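Local coordinates for cytoplasmic protein (Cryptococcus neoformans var. grubii serotype A, PDB 7LPO) that probably hydrolyses the beta-glucosidic bond of steryl glucosides, acting as a family 5 glycoside hydrolase of a pathogenic fungus, at residues 672-677 / 703-708; 691-696 / 752-757; 748-753 / 764-769. One frame throughout, in Å; residues are numbered along the deposited sequence.

How the contacts relate
The three contacts lie in the C-terminal beta-sandwich domain of the glycoside hydrolase family 5 chain, the centres of contacts 1 and 2 about 8 Å apart and each about 11 Å from contact 3. Contact 1 closes before contact 3 opens along the chain, while the segments of contacts 1 and 2 alternate. Contact 1 pairs strands 669-673 and 707-710 of one layer, to which 749-753 also belongs. Contacts 2 and 3 pack strand 749-753 and the loop after it on strands 689-696 and 761-770, neighbours in the opposing layer. Trp752 serves both, and Tyr754 OH bonds Val674 O and Thr707 OG1. The chain corner of contact 1 and the apolar packing of contacts 2 and 3 thus join the two layers.

Contact 1. Residues 672-677 / 703-708; sequences ATVGIP and EQVYTE
Ala672 and Glu708 form an antiparallel hydrogen-bonded pair in one layer of the C-terminal beta-sandwich, where strand 669-673 runs beside strand 707-710 just before the chain turns a corner into the other layer. Glu708 N donates to Ala672 O at 2.8 Å, and the return bond from Ala672 N to Glu708 O is longer, 3.3 Å, yet nearly straight at 168°. The same Ala672 O also takes a CA-H...O contact from Thr707 CA, 3.2 Å away. Beyond this pair the ladder is continued by a side chain: Thr707 OG1 accepts the amide of Val674, N to OG1 3.1 Å, in place of a carbonyl. Thr707 holds OG1 anti to its own carbonyl carbon (chi1 -62°), which sets the hydroxyl beside its backbone N. Its CG2 lies 3.9 Å from Thr673 OG1, the two threonines standing side by side and pointing the same way. Past Thr707, Val674 CG2 packs on Val705 CG1 at 4.0 Å and against Val705 O. Tyr754 bonds through OH to both Thr707 OG1 and Val674 O, and Tyr691 OH bonds Thr673 OG1. Threonine thus suits position 707 twice over: the hydroxyl of Thr707 accepts the buried amide of Val674 while its CG2 lies against Ala672 O and Thr673, at the corner between the two layers.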
loop_
_atom_site.group_PDB
_atom_site.type_symbol
_atom_site.label_atom_id
_atom_site.label_comp_id
_atom_site.label_asym_id
_atom_site.label_seq_id
_atom_site.Cartn_x
_atom_site.Cartn_y
_atom_site.Cartn_z
ATOM N N ALA A 672 -15.756 -1.455 18.638
ATOM C CA ALA A 672 -15.156 -1.906 19.886
ATOM C C ALA A 672 -16.073 -2.939 20.509
ATOM O O ALA A 672 -17.295 -2.760 20.533
ATOM C CB ALA A 672 -14.919 -0.749 20.859
ATOM N N THR A 673 -15.479 -4.018 21.008
ATOM C CA THR A 673 -16.243 -5.188 21.399
ATOM C C THR A 673 -15.786 -5.715 22.747
ATOM O O THR A 673 -14.586 -5.901 22.977
ATOM C CB THR A 673 -16.114 -6.305 20.360
ATOM O OG1 THR A 673 -16.751 -5.907 19.147
ATOM C CG2 THR A 673 -16.755 -7.569 20.880
ATOM N N VAL A 674 -16.754 -5.969 23.625
ATOM C CA VAL A 674 -16.515 -6.718 24.852
ATOM C C VAL A 674 -16.500 -8.189 24.451
ATOM O O VAL A 674 -17.546 -8.782 24.180
ATOM C CB VAL A 674 -17.572 -6.426 25.918
ATOM C CG1 VAL A 674 -17.398 -7.372 27.089
ATOM C CG2 VAL A 674 -17.484 -4.964 26.356
ATOM N N GLY A 675 -15.317 -8.778 24.403
ATOM C CA GLY A 675 -15.141 -10.104 23.855
ATOM C C GLY A 675 -14.331 -10.080 22.575
ATOM O O GLY A 675 -13.649 -9.105 22.251
ATOM N N ILE A 676 -14.421 -11.175 21.834
ATOM C CA ILE A 676 -13.618 -11.410 20.637
ATOM C C ILE A 676 -14.553 -11.448 19.431
ATOM O O ILE A 676 -15.510 -12.238 19.423
ATOM C CB ILE A 676 -12.820 -12.718 20.745
ATOM C CG1 ILE A 676 -11.840 -12.661 21.913
ATOM C CG2 ILE A 676 -12.073 -12.997 19.440
ATOM C CD1 ILE A 676 -10.820 -11.540 21.813
ATOM N N PRO A 677 -14.322 -10.635 18.399
ATOM C CA PRO A 677 -15.145 -10.751 17.188
ATOM C C PRO A 677 -15.023 -12.151 16.611
ATOM O O PRO A 677 -13.921 -12.654 16.392
ATOM C CB PRO A 677 -14.559 -9.692 16.241
ATOM C CG PRO A 677 -13.760 -8.765 17.109
ATOM C CD PRO A 677 -13.275 -9.603 18.268
ATOM N N GLU A 703 -21.630 -0.622 32.652
ATOM C CA GLU A 703 -22.378 0.469 32.041
ATOM C C GLU A 703 -21.488 1.392 31.231
ATOM O O GLU A 703 -21.987 2.120 30.367
ATOM C CB GLU A 703 -23.102 1.278 33.119
ATOM C CG GLU A 703 -24.081 0.475 33.954
ATOM C CD GLU A 703 -24.866 -0.535 33.131
ATOM O OE1 GLU A 703 -25.757 -0.116 32.361
ATOM O OE2 GLU A 703 -24.586 -1.750 33.247
ATOM N N GLN A 704 -20.189 1.395 31.506
ATOM C CA GLN A 704 -19.243 2.225 30.786
ATOM C C GLN A 704 -18.388 1.431 29.810
ATOM O O GLN A 704 -17.657 2.037 29.021
ATOM C CB GLN A 704 -18.332 2.963 31.781
ATOM C CG GLN A 704 -18.867 4.309 32.265
ATOM C CD GLN A 704 -20.127 4.174 33.097
ATOM O OE1 GLN A 704 -21.101 4.906 32.889
ATOM N NE2 GLN A 704 -20.119 3.238 34.051
ATOM N N VAL A 705 -18.455 0.097 29.849
ATOM C CA VAL A 705 -17.643 -0.777 29.005
ATOM C C VAL A 705 -18.607 -1.697 28.266
ATOM O O VAL A 705 -19.090 -2.688 28.822
ATOM C CB VAL A 705 -16.613 -1.578 29.809
ATOM C CG1 VAL A 705 -15.747 -2.417 28.887
ATOM C CG2 VAL A 705 -15.758 -0.622 30.637
ATOM N N TYR A 706 -18.874 -1.375 27.004
ATOM C CA TYR A 706 -19.870 -2.060 26.202
ATOM C C TYR A 706 -19.372 -2.129 24.766
ATOM O O TYR A 706 -18.356 -1.531 24.398
ATOM C CB TYR A 706 -21.212 -1.322 26.273
ATOM C CG TYR A 706 -21.009 0.146 26.065
ATOM C CD1 TYR A 706 -20.948 0.674 24.789
ATOM C CD2 TYR A 706 -20.808 1.002 27.142
ATOM C CE1 TYR A 706 -20.723 2.015 24.581
ATOM C CE2 TYR A 706 -20.575 2.361 26.944
ATOM C CZ TYR A 706 -20.539 2.856 25.660
ATOM O OH TYR A 706 -20.312 4.190 25.428
ATOM N N THR A 707 -20.115 -2.856 23.945
ATOM C CA THR A 707 -19.816 -2.987 22.531
ATOM C C THR A 707 -20.443 -1.840 21.747
ATOM O O THR A 707 -21.591 -1.453 21.994
ATOM C CB THR A 707 -20.331 -4.332 22.024
ATOM O OG1 THR A 707 -19.653 -5.385 22.724
ATOM C CG2 THR A 707 -20.114 -4.484 20.535
ATOM N N GLU A 708 -19.669 -1.289 20.813
ATOM C CA GLU A 708 -20.094 -0.187 19.962
ATOM C C GLU A 708 -19.995 -0.625 18.511
ATOM O O GLU A 708 -18.962 -1.147 18.083
ATOM C CB GLU A 708 -19.242 1.068 20.167
ATOM C CG GLU A 708 -19.318 1.653 21.556
ATOM C CD GLU A 708 -18.463 2.908 21.713
ATOM O OE1 GLU A 708 -18.817 3.948 21.109
ATOM O OE2 GLU A 708 -17.446 2.850 22.441
#

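Contact 2. Residues 691-696 / 752-757; sequences YAVRVR and WWYPVP
The Trp752 indole meets Tyr691 at its edge, near the indole plane, with Tyr691 CD2 4.4 Å from Trp752 CZ3. One face of the indole receives the edge of the Tyr754 ring: Tyr754 CD2 lies 3.3 Å above the indole plane, over its centre, an edge-to-face pair within one segment. Tyr754 keeps CG between its backbone N and carbonyl carbon (chi1 41°), which puts CG on the side of Trp752. Val693 slides past Trp752, its CG1 4.1 Å from Trp752 CZ3, and meets Tyr754 tip to tip, both methyls 4.1 Å from Tyr754 OH, which itself hydrogen-bonds Val674 O and Thr707 OG1. Two residues on along the strand, Val695 CG2 lies 4.0 Å from Tyr754 CE1. Val695 CG1 approaches Pro757 CD at 3.8 Å; the Val695 and Val756 side chains cross at about a right angle. Val756 CB also rests 3.4 Å from Arg696 O. Outside the segments, Trp752 NE1 bonds His740 O, and Tyr764 OH bonds Pro755 O. No hydrogen bond joins 691-696 to 752-757: strand 689-696 meets the end of strand 749-753 and the loop after it through branched aliphatic groups and wide rings, and shape complementarity and exclusion of water presumably hold them together.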
loop_
_atom_site.group_PDB
_atom_site.type_symbol
_atom_site.label_atom_id
_atom_site.label_comp_id
_atom_site.label_asym_id
_atom_site.label_seq_id
_atom_site.Cartn_x
_atom_site.Cartn_y
_atom_site.Cartn_z
ATOM N N TYR A 691 -23.700 -9.963 13.551
ATOM C CA TYR A 691 -22.417 -9.940 14.239
ATOM C C TYR A 691 -22.460 -10.946 15.379
ATOM O O TYR A 691 -23.350 -10.879 16.236
ATOM C CB TYR A 691 -22.123 -8.538 14.764
ATOM C CG TYR A 691 -20.827 -8.419 15.515
ATOM C CD1 TYR A 691 -19.686 -9.098 15.093
ATOM C CD2 TYR A 691 -20.733 -7.629 16.645
ATOM C CE1 TYR A 691 -18.505 -8.991 15.775
ATOM C CE2 TYR A 691 -19.540 -7.506 17.328
ATOM C CZ TYR A 691 -18.435 -8.184 16.889
ATOM O OH TYR A 691 -17.249 -8.051 17.570
ATOM N N ALA A 692 -21.493 -11.865 15.394
ATOM C CA ALA A 692 -21.331 -12.851 16.456
ATOM C C ALA A 692 -20.031 -12.588 17.203
ATOM O O ALA A 692 -18.982 -12.388 16.579
ATOM C CB ALA A 692 -21.321 -14.271 15.888
ATOM N N VAL A 693 -20.094 -12.615 18.531
ATOM C CA VAL A 693 -18.946 -12.315 19.379
ATOM C C VAL A 693 -18.782 -13.419 20.419
ATOM O O VAL A 693 -19.760 -13.886 21.012
ATOM C CB VAL A 693 -19.100 -10.934 20.054
ATOM C CG1 VAL A 693 -20.480 -10.798 20.655
ATOM C CG2 VAL A 693 -18.022 -10.718 21.107
ATOM N N ARG A 694 -17.541 -13.843 20.629
ATOM C CA ARG A 694 -17.208 -14.818 21.659
ATOM C C ARG A 694 -16.902 -14.063 22.945
ATOM O O ARG A 694 -15.964 -13.257 22.985
ATOM C CB ARG A 694 -16.013 -15.665 21.225
ATOM C CG ARG A 694 -15.638 -16.786 22.185
ATOM C CD ARG A 694 -14.710 -17.805 21.523
ATOM N NE ARG A 694 -15.357 -18.478 20.398
ATOM C CZ ARG A 694 -16.156 -19.538 20.510
ATOM N NH1 ARG A 694 -16.408 -20.071 21.694
ATOM N NH2 ARG A 694 -16.701 -20.073 19.430
ATOM N N VAL A 695 -17.697 -14.316 23.983
ATOM C CA VAL A 695 -17.612 -13.603 25.255
ATOM C C VAL A 695 -17.229 -14.607 26.335
ATOM O O VAL A 695 -17.901 -15.630 26.504
ATOM C CB VAL A 695 -18.941 -12.905 25.608
ATOM C CG1 VAL A 695 -18.776 -12.000 26.837
ATOM C CG2 VAL A 695 -19.468 -12.088 24.429
ATOM N N ARG A 696 -16.156 -14.318 27.060
ATOM C CA ARG A 696 -15.653 -15.193 28.108
ATOM C C ARG A 696 -16.109 -14.707 29.480
ATOM O O ARG A 696 -16.538 -13.563 29.656
ATOM C CB ARG A 696 -14.122 -15.265 28.066
ATOM C CG ARG A 696 -13.553 -15.839 26.772
ATOM C CD ARG A 696 -12.232 -15.164 26.388
ATOM N NE ARG A 696 -12.367 -13.724 26.146
ATOM C CZ ARG A 696 -11.409 -12.958 25.622
ATOM N NH1 ARG A 696 -10.245 -13.492 25.274
ATOM N NH2 ARG A 696 -11.614 -11.659 25.446
ATOM N N TRP A 752 -24.288 -1.659 22.826
ATOM C CA TRP A 752 -24.783 -2.992 23.154
ATOM C C TRP A 752 -24.174 -3.447 24.474
ATOM O O TRP A 752 -22.992 -3.811 24.532
ATOM C CB TRP A 752 -24.457 -3.956 22.018
ATOM C CG TRP A 752 -25.022 -5.327 22.174
ATOM C CD1 TRP A 752 -26.049 -5.710 22.989
ATOM C CD2 TRP A 752 -24.594 -6.509 21.489
ATOM N NE1 TRP A 752 -26.283 -7.056 22.854
ATOM C CE2 TRP A 752 -25.399 -7.569 21.942
ATOM C CE3 TRP A 752 -23.605 -6.773 20.541
ATOM C CZ2 TRP A 752 -25.250 -8.864 21.472
ATOM C CZ3 TRP A 752 -23.459 -8.058 20.081
ATOM C CH2 TRP A 752 -24.277 -9.087 20.540
ATOM N N TRP A 753 -24.977 -3.402 25.535
ATOM C CA TRP A 753 -24.578 -3.888 26.847
ATOM C C TRP A 753 -25.046 -5.325 27.015
ATOM O O TRP A 753 -26.163 -5.672 26.615
ATOM C CB TRP A 753 -25.186 -3.050 27.975
ATOM C CG TRP A 753 -24.789 -1.608 28.031
ATOM C CD1 TRP A 753 -23.856 -1.050 28.849
ATOM C CD2 TRP A 753 -25.347 -0.537 27.271
ATOM N NE1 TRP A 753 -23.788 0.304 28.642
ATOM C CE2 TRP A 753 -24.691 0.644 27.671
ATOM C CE3 TRP A 753 -26.336 -0.460 26.288
ATOM C CZ2 TRP A 753 -24.989 1.881 27.118
ATOM C CZ3 TRP A 753 -26.631 0.771 25.744
ATOM C CH2 TRP A 753 -25.966 1.921 26.159
ATOM N N TYR A 754 -24.205 -6.158 27.625
ATOM C CA TYR A 754 -24.632 -7.512 27.946
ATOM C C TYR A 754 -23.797 -8.036 29.099
ATOM O O TYR A 754 -22.664 -7.583 29.295
ATOM C CB TYR A 754 -24.524 -8.457 26.734
ATOM C CG TYR A 754 -23.286 -8.307 25.873
ATOM C CD1 TYR A 754 -22.037 -8.702 26.333
ATOM C CD2 TYR A 754 -23.377 -7.800 24.583
ATOM C CE1 TYR A 754 -20.905 -8.564 25.535
ATOM C CE2 TYR A 754 -22.262 -7.664 23.784
ATOM C CZ TYR A 754 -21.031 -8.052 24.261
ATOM O OH TYR A 754 -19.930 -7.915 23.451
ATOM N N PRO A 755 -24.330 -8.967 29.889
ATOM C CA PRO A 755 -23.512 -9.621 30.915
ATOM C C PRO A 755 -22.687 -10.753 30.329
ATOM O O PRO A 755 -23.145 -11.497 29.457
ATOM C CB PRO A 755 -24.554 -10.159 31.903
ATOM C CG PRO A 755 -25.751 -10.447 31.037
ATOM C CD PRO A 755 -25.748 -9.378 29.960
ATOM N N VAL A 756 -21.464 -10.896 30.827
ATOM C CA VAL A 756 -20.618 -12.005 30.399
ATOM C C VAL A 756 -21.197 -13.286 30.987
ATOM O O VAL A 756 -22.001 -13.226 31.932
ATOM C CB VAL A 756 -19.153 -11.795 30.815
ATOM C CG1 VAL A 756 -18.718 -10.376 30.471
ATOM C CG2 VAL A 756 -18.964 -12.080 32.293
ATOM N N PRO A 757 -20.847 -14.456 30.454
ATOM C CA PRO A 757 -21.316 -15.706 31.064
ATOM C C PRO A 757 -20.702 -15.914 32.439
ATOM O O PRO A 757 -19.566 -15.519 32.710
ATOM C CB PRO A 757 -20.853 -16.792 30.081
ATOM C CG PRO A 757 -20.494 -16.060 28.810
ATOM C CD PRO A 757 -20.064 -14.682 29.229
#

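Contact 3. Residues 748-753 / 764-769; sequences QTLRWW and YTIEVQ
Ile766 lies over the face of the six-membered ring of Trp752 that is turned away from Tyr754, forming a CH-pi contact with CB 3.8 Å from the centroid and only 18° off the ring normal. From CB the two branches spread over the indole: Ile766 CG2 comes to 3.6 Å from Trp752 CZ3, while CD1 sits above the plane, offset toward the rim. Ile766 carries CG1 anti to its backbone N, with CD1 extended beyond it (chi2 159°). The Leu750 and Ile766 side chains meet tip to tip, Leu750 CD2 3.7 Å from Ile766 CD1. Leu750 CD2 also comes within 4.3 Å of Val768 CG2. At the far end of the indole, Trp752 CZ2 lies 3.6 Å from Thr765 O, and Trp752 CH2 is 4.0 Å from Tyr764 CB.

Strands 749-753 and 764-769 belong to opposite layers, their axes 10.5 Å apart at closest approach and 153° apart in direction, the spacing of two sheets packed face to face. Each is set by its own neighbours: Trp752 by backbone bonding to Thr707, and Ile766 by backbone bonding to Tyr691. Ile736 and Ala738 of strand 734-738 add to the apolar surroundings, and the ring of Tyr764 stacks on His740. A broad tryptophan bridges the gap where leucine and isoleucine need two reaching chains; with no hydrogen bond between the segments, the contact rests on dispersion and burial of apolar surface.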
loop_
_atom_site.group_PDB
_atom_site.type_symbol
_atom_site.label_atom_id
_atom_site.label_comp_id
_atom_site.label_asym_id
_atom_site.label_seq_id
_atom_site.Cartn_x
_atom_site.Cartn_y
_atom_site.Cartn_z
ATOM N N GLN A 748 -25.220 7.413 14.147
ATOM C CA GLN A 748 -24.823 6.199 13.447
ATOM C C GLN A 748 -24.162 5.180 14.375
ATOM O O GLN A 748 -23.413 4.314 13.907
ATOM C CB GLN A 748 -23.883 6.545 12.292
ATOM C CG GLN A 748 -24.558 7.319 11.169
ATOM C CD GLN A 748 -23.611 7.619 10.028
ATOM O OE1 GLN A 748 -23.753 7.085 8.927
ATOM N NE2 GLN A 748 -22.628 8.471 10.291
ATOM N N THR A 749 -24.437 5.255 15.670
ATOM C CA THR A 749 -23.809 4.403 16.667
ATOM C C THR A 749 -24.853 3.521 17.331
ATOM O O THR A 749 -25.912 4.007 17.746
ATOM C CB THR A 749 -23.095 5.240 17.736
ATOM O OG1 THR A 749 -22.215 6.183 17.110
ATOM C CG2 THR A 749 -22.284 4.351 18.686
ATOM N N LEU A 750 -24.547 2.230 17.429
ATOM C CA LEU A 750 -25.310 1.276 18.219
ATOM C C LEU A 750 -24.474 0.865 19.422
ATOM O O LEU A 750 -23.298 0.517 19.274
ATOM C CB LEU A 750 -25.676 0.053 17.381
ATOM C CG LEU A 750 -26.208 -1.153 18.149
ATOM C CD1 LEU A 750 -27.444 -0.779 18.922
ATOM C CD2 LEU A 750 -26.499 -2.269 17.178
ATOM N N ARG A 751 -25.074 0.914 20.609
ATOM C CA ARG A 751 -24.401 0.558 21.851
ATOM C C ARG A 751 -25.083 -0.668 22.427
ATOM O O ARG A 751 -26.310 -0.709 22.512
ATOM C CB ARG A 751 -24.435 1.714 22.853
ATOM C CG ARG A 751 -23.667 2.930 22.372
ATOM C CD ARG A 751 -23.451 3.953 23.479
ATOM N NE ARG A 751 -22.562 5.026 23.030
ATOM C CZ ARG A 751 -22.979 6.149 22.449
ATOM N NH1 ARG A 751 -24.276 6.359 22.254
ATOM N NH2 ARG A 751 -22.102 7.067 22.064
ATOM N N TRP A 752 -24.288 -1.659 22.826
ATOM C CA TRP A 752 -24.783 -2.992 23.154
ATOM C C TRP A 752 -24.174 -3.447 24.474
ATOM O O TRP A 752 -22.992 -3.811 24.532
ATOM C CB TRP A 752 -24.457 -3.956 22.018
ATOM C CG TRP A 752 -25.022 -5.327 22.174
ATOM C CD1 TRP A 752 -26.049 -5.710 22.989
ATOM C CD2 TRP A 752 -24.594 -6.509 21.489
ATOM N NE1 TRP A 752 -26.283 -7.056 22.854
ATOM C CE2 TRP A 752 -25.399 -7.569 21.942
ATOM C CE3 TRP A 752 -23.605 -6.773 20.541
ATOM C CZ2 TRP A 752 -25.250 -8.864 21.472
ATOM C CZ3 TRP A 752 -23.459 -8.058 20.081
ATOM C CH2 TRP A 752 -24.277 -9.087 20.540
ATOM N N TRP A 753 -24.977 -3.402 25.535
ATOM C CA TRP A 753 -24.578 -3.888 26.847
ATOM C C TRP A 753 -25.046 -5.325 27.015
ATOM O O TRP A 753 -26.163 -5.672 26.615
ATOM C CB TRP A 753 -25.186 -3.050 27.975
ATOM C CG TRP A 753 -24.789 -1.608 28.031
ATOM C CD1 TRP A 753 -23.856 -1.050 28.849
ATOM C CD2 TRP A 753 -25.347 -0.537 27.271
ATOM N NE1 TRP A 753 -23.788 0.304 28.642
ATOM C CE2 TRP A 753 -24.691 0.644 27.671
ATOM C CE3 TRP A 753 -26.336 -0.460 26.288
ATOM C CZ2 TRP A 753 -24.989 1.881 27.118
ATOM C CZ3 TRP A 753 -26.631 0.771 25.744
ATOM C CH2 TRP A 753 -25.966 1.921 26.159
ATOM N N TYR A 764 -22.600 -14.623 21.678
ATOM C CA TYR A 764 -23.763 -13.765 21.538
ATOM C C TYR A 764 -23.872 -13.285 20.092
ATOM O O TYR A 764 -22.886 -13.248 19.352
ATOM C CB TYR A 764 -23.658 -12.562 22.470
ATOM C CG TYR A 764 -23.504 -12.871 23.939
ATOM C CD1 TYR A 764 -23.577 -14.166 24.422
ATOM C CD2 TYR A 764 -23.305 -11.846 24.851
ATOM C CE1 TYR A 764 -23.450 -14.430 25.774
ATOM C CE2 TYR A 764 -23.169 -12.096 26.187
ATOM C CZ TYR A 764 -23.239 -13.386 26.648
ATOM O OH TYR A 764 -23.104 -13.612 27.997
ATOM N N THR A 765 -25.085 -12.916 19.688
ATOM C CA THR A 765 -25.317 -12.447 18.331
ATOM C C THR A 765 -26.222 -11.225 18.349
ATOM O O THR A 765 -27.069 -11.062 19.232
ATOM C CB THR A 765 -25.958 -13.525 17.433
ATOM O OG1 THR A 765 -27.274 -13.850 17.918
ATOM C CG2 THR A 765 -25.095 -14.776 17.396
ATOM N N ILE A 766 -26.048 -10.378 17.340
ATOM C CA ILE A 766 -26.895 -9.214 17.127
ATOM C C ILE A 766 -27.159 -9.117 15.633
ATOM O O ILE A 766 -26.233 -9.260 14.826
ATOM C CB ILE A 766 -26.252 -7.917 17.667
ATOM C CG1 ILE A 766 -27.274 -6.781 17.629
ATOM C CG2 ILE A 766 -25.003 -7.544 16.887
ATOM C CD1 ILE A 766 -26.943 -5.633 18.566
ATOM N N GLU A 767 -28.418 -8.892 15.267
ATOM C CA GLU A 767 -28.828 -8.779 13.876
ATOM C C GLU A 767 -29.550 -7.456 13.662
ATOM O O GLU A 767 -30.346 -7.028 14.503
ATOM C CB GLU A 767 -29.721 -9.946 13.473
ATOM C CG GLU A 767 -29.091 -11.298 13.746
ATOM C CD GLU A 767 -30.105 -12.422 13.790
ATOM O OE1 GLU A 767 -30.539 -12.860 12.704
ATOM O OE2 GLU A 767 -30.462 -12.865 14.910
ATOM N N VAL A 768 -29.262 -6.818 12.532
ATOM C CA VAL A 768 -29.769 -5.491 12.217
ATOM C C VAL A 768 -30.240 -5.487 10.771
ATOM O O VAL A 768 -29.622 -6.116 9.905
ATOM C CB VAL A 768 -28.687 -4.413 12.431
ATOM C CG1 VAL A 768 -29.215 -3.023 12.038
ATOM C CG2 VAL A 768 -28.192 -4.425 13.866
ATOM N N GLN A 769 -31.341 -4.786 10.509
ATOM C CA GLN A 769 -31.734 -4.503 9.138
ATOM C C GLN A 769 -32.578 -3.244 9.118
ATOM O O GLN A 769 -33.219 -2.892 10.113
ATOM C CB GLN A 769 -32.508 -5.660 8.497
ATOM C CG GLN A 769 -33.829 -5.995 9.150
ATOM C CD GLN A 769 -34.431 -7.274 8.588
ATOM O OE1 GLN A 769 -34.576 -7.427 7.373
ATOM N NE2 GLN A 769 -34.764 -8.205 9.468
#